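Local coordinates for natterin-like protein (Lethenteron camtschaticum, PDB 6IUL) that probably acts as a cytotoxic, pore-forming immune protein, joining a jacalin-like lectin domain to an aerolysin-family pore-forming module, at residues A[104-108]-A[109-113]. Numbering follows the deposited sequence.
Sequences AKMTD and WGLKT
Met106 reaches across the turn that follows strand 101-105 and touches the chain beyond it at Trp109 and again at Leu111. Its sulfur SD lies 3.9 Å from Trp109 CB, and its methyl CE sits 3.7 Å from Leu111 CD2. The same methyl comes within 3.5 Å of Trp109 O, a contact of packing and not a bond. What brings CE there is a bend at the end of the chain: after an extended chi2 of -178°, a chi3 of -46° turns the methyl toward Leu111 CD2 and Trp109 O. Methionine suits this place because a long, flexible, unbranched thioether can follow the curve of a loop and fill a buried spot without needing a hydrogen-bonding partner.

Leu111 offers its two methyls to different neighbours. CD2 meets Met106, while CD1 rests 4.1 Å from Lys105 CD, the aliphatic part of a lysine whose amine continues outward on the exposed surface. Both Lys105 and Leu111 also lean on Ala91 of the neighbouring strand 89-96.

Of its side chain, Trp109 brings CB against Met106; its indole extends beyond the turn to Trp40, the two ring planes meeting at about 30°, and also touches Asn83 and Ala85. Trp109 is poorly ordered, so the pose of its indole is uncertain.

The turn is tied to the rest of the jacalin-like domain through the backbone, where Met106 pairs with Gly90, Thr107 with Gly38 and Asp108 with Gly39. These bonds tether the first half of the loop, from which Met106 projects toward the second. No hydrogen bond joins 104-108 to 109-113, so the contact between the halves rests on chain continuity and on van der Waals packing, with Met106 the one buried residue and the Lys105-Leu111 touch beside it, forces that set few directional demands.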
loop_
_atom_site.group_PDB
_atom_site.type_symbol
_atom_site.label_atom_id
_atom_site.label_comp_id
_atom_site.label_asym_id
_atom_site.label_seq_id
_atom_site.Cartn_x
_atom_site.Cartn_y
_atom_site.Cartn_z
ATOM N N ALA A 104 28.827 -11.953 25.128
ATOM C CA ALA A 104 30.167 -11.505 25.401
ATOM C C ALA A 104 30.429 -11.589 26.916
ATOM O O ALA A 104 29.667 -11.031 27.708
ATOM C CB ALA A 104 30.338 -10.086 24.885
ATOM N N LYS A 105 31.495 -12.286 27.294
ATOM C CA LYS A 105 31.808 -12.543 28.695
ATOM C C LYS A 105 33.320 -12.487 29.008
ATOM O O LYS A 105 34.160 -12.737 28.136
ATOM C CB LYS A 105 31.266 -13.926 29.089
ATOM C CG LYS A 105 31.905 -15.057 28.320
ATOM C CD LYS A 105 31.554 -16.436 28.833
ATOM C CE LYS A 105 31.985 -17.470 27.776
ATOM N NZ LYS A 105 32.334 -18.773 28.383
ATOM N N MET A 106 33.640 -12.085 30.241
ATOM C CA MET A 106 34.890 -12.450 30.920
ATOM C C MET A 106 35.559 -13.795 30.650
ATOM O O MET A 106 35.022 -14.822 30.979
ATOM C CB MET A 106 34.621 -12.778 32.382
ATOM C CG MET A 106 34.336 -11.630 33.250
ATOM S SD MET A 106 34.117 -12.250 34.930
ATOM C CE MET A 106 33.060 -13.662 34.876
ATOM N N THR A 107 36.774 -13.765 30.146
ATOM C CA THR A 107 37.468 -14.943 29.630
ATOM C C THR A 107 37.969 -15.867 30.729
ATOM O O THR A 107 38.071 -17.041 30.507
ATOM C CB THR A 107 38.709 -14.530 28.780
ATOM O OG1 THR A 107 39.613 -13.755 29.582
ATOM C CG2 THR A 107 38.248 -13.707 27.538
ATOM N N ASP A 108 38.283 -15.346 31.904
ATOM C CA ASP A 108 38.902 -16.167 32.971
ATOM C C ASP A 108 37.929 -16.573 34.098
ATOM O O ASP A 108 37.619 -17.723 34.244
ATOM C CB ASP A 108 40.127 -15.454 33.549
ATOM C CG ASP A 108 41.176 -15.130 32.474
ATOM O OD1 ASP A 108 41.137 -15.765 31.402
ATOM O OD2 ASP A 108 41.997 -14.205 32.678
ATOM N N TRP A 109 37.455 -15.634 34.912
ATOM C CA TRP A 109 36.519 -16.005 35.977
ATOM C C TRP A 109 35.264 -16.663 35.336
ATOM O O TRP A 109 34.946 -16.527 34.159
ATOM C CB TRP A 109 36.220 -14.811 36.890
ATOM C CG TRP A 109 37.471 -14.201 37.570
ATOM C CD1 TRP A 109 38.757 -14.617 37.425
ATOM C CD2 TRP A 109 37.526 -13.051 38.469
ATOM N NE1 TRP A 109 39.609 -13.821 38.159
ATOM C CE2 TRP A 109 38.891 -12.858 38.819
ATOM C CE3 TRP A 109 36.559 -12.178 39.017
ATOM C CZ2 TRP A 109 39.328 -11.811 39.696
ATOM C CZ3 TRP A 109 36.987 -11.138 39.897
ATOM C CH2 TRP A 109 38.365 -10.968 40.219
ATOM N N GLY A 110 34.533 -17.442 36.102
ATOM C CA GLY A 110 33.385 -18.194 35.548
ATOM C C GLY A 110 32.059 -17.608 36.007
ATOM O O GLY A 110 31.931 -17.014 37.085
ATOM N N LEU A 111 31.032 -17.830 35.211
ATOM C CA LEU A 111 29.736 -17.089 35.425
ATOM C C LEU A 111 28.869 -17.703 36.507
ATOM O O LEU A 111 28.629 -18.883 36.479
ATOM C CB LEU A 111 28.917 -16.988 34.125
ATOM C CG LEU A 111 29.599 -16.167 33.013
ATOM C CD1 LEU A 111 28.732 -16.260 31.780
ATOM C CD2 LEU A 111 29.868 -14.733 33.420
ATOM N N LYS A 112 28.366 -16.897 37.430
ATOM C CA LYS A 112 27.518 -17.423 38.498
ATOM C C LYS A 112 26.024 -17.187 38.510
ATOM O O LYS A 112 25.250 -18.031 38.098
ATOM C CB LYS A 112 28.070 -16.991 39.861
ATOM C CG LYS A 112 29.287 -17.835 40.255
ATOM C CD LYS A 112 29.611 -17.827 41.748
ATOM C CE LYS A 112 30.491 -19.025 42.081
ATOM N NZ LYS A 112 30.692 -19.205 43.541
ATOM N N THR A 113 25.571 -16.052 38.979
ATOM C CA THR A 113 24.136 -15.770 38.935
ATOM C C THR A 113 23.761 -14.915 37.692
ATOM O O THR A 113 24.295 -13.849 37.470
ATOM C CB THR A 113 23.682 -15.038 40.198
ATOM O OG1 THR A 113 24.210 -15.718 41.350
ATOM C CG2 THR A 113 22.140 -15.043 40.305
#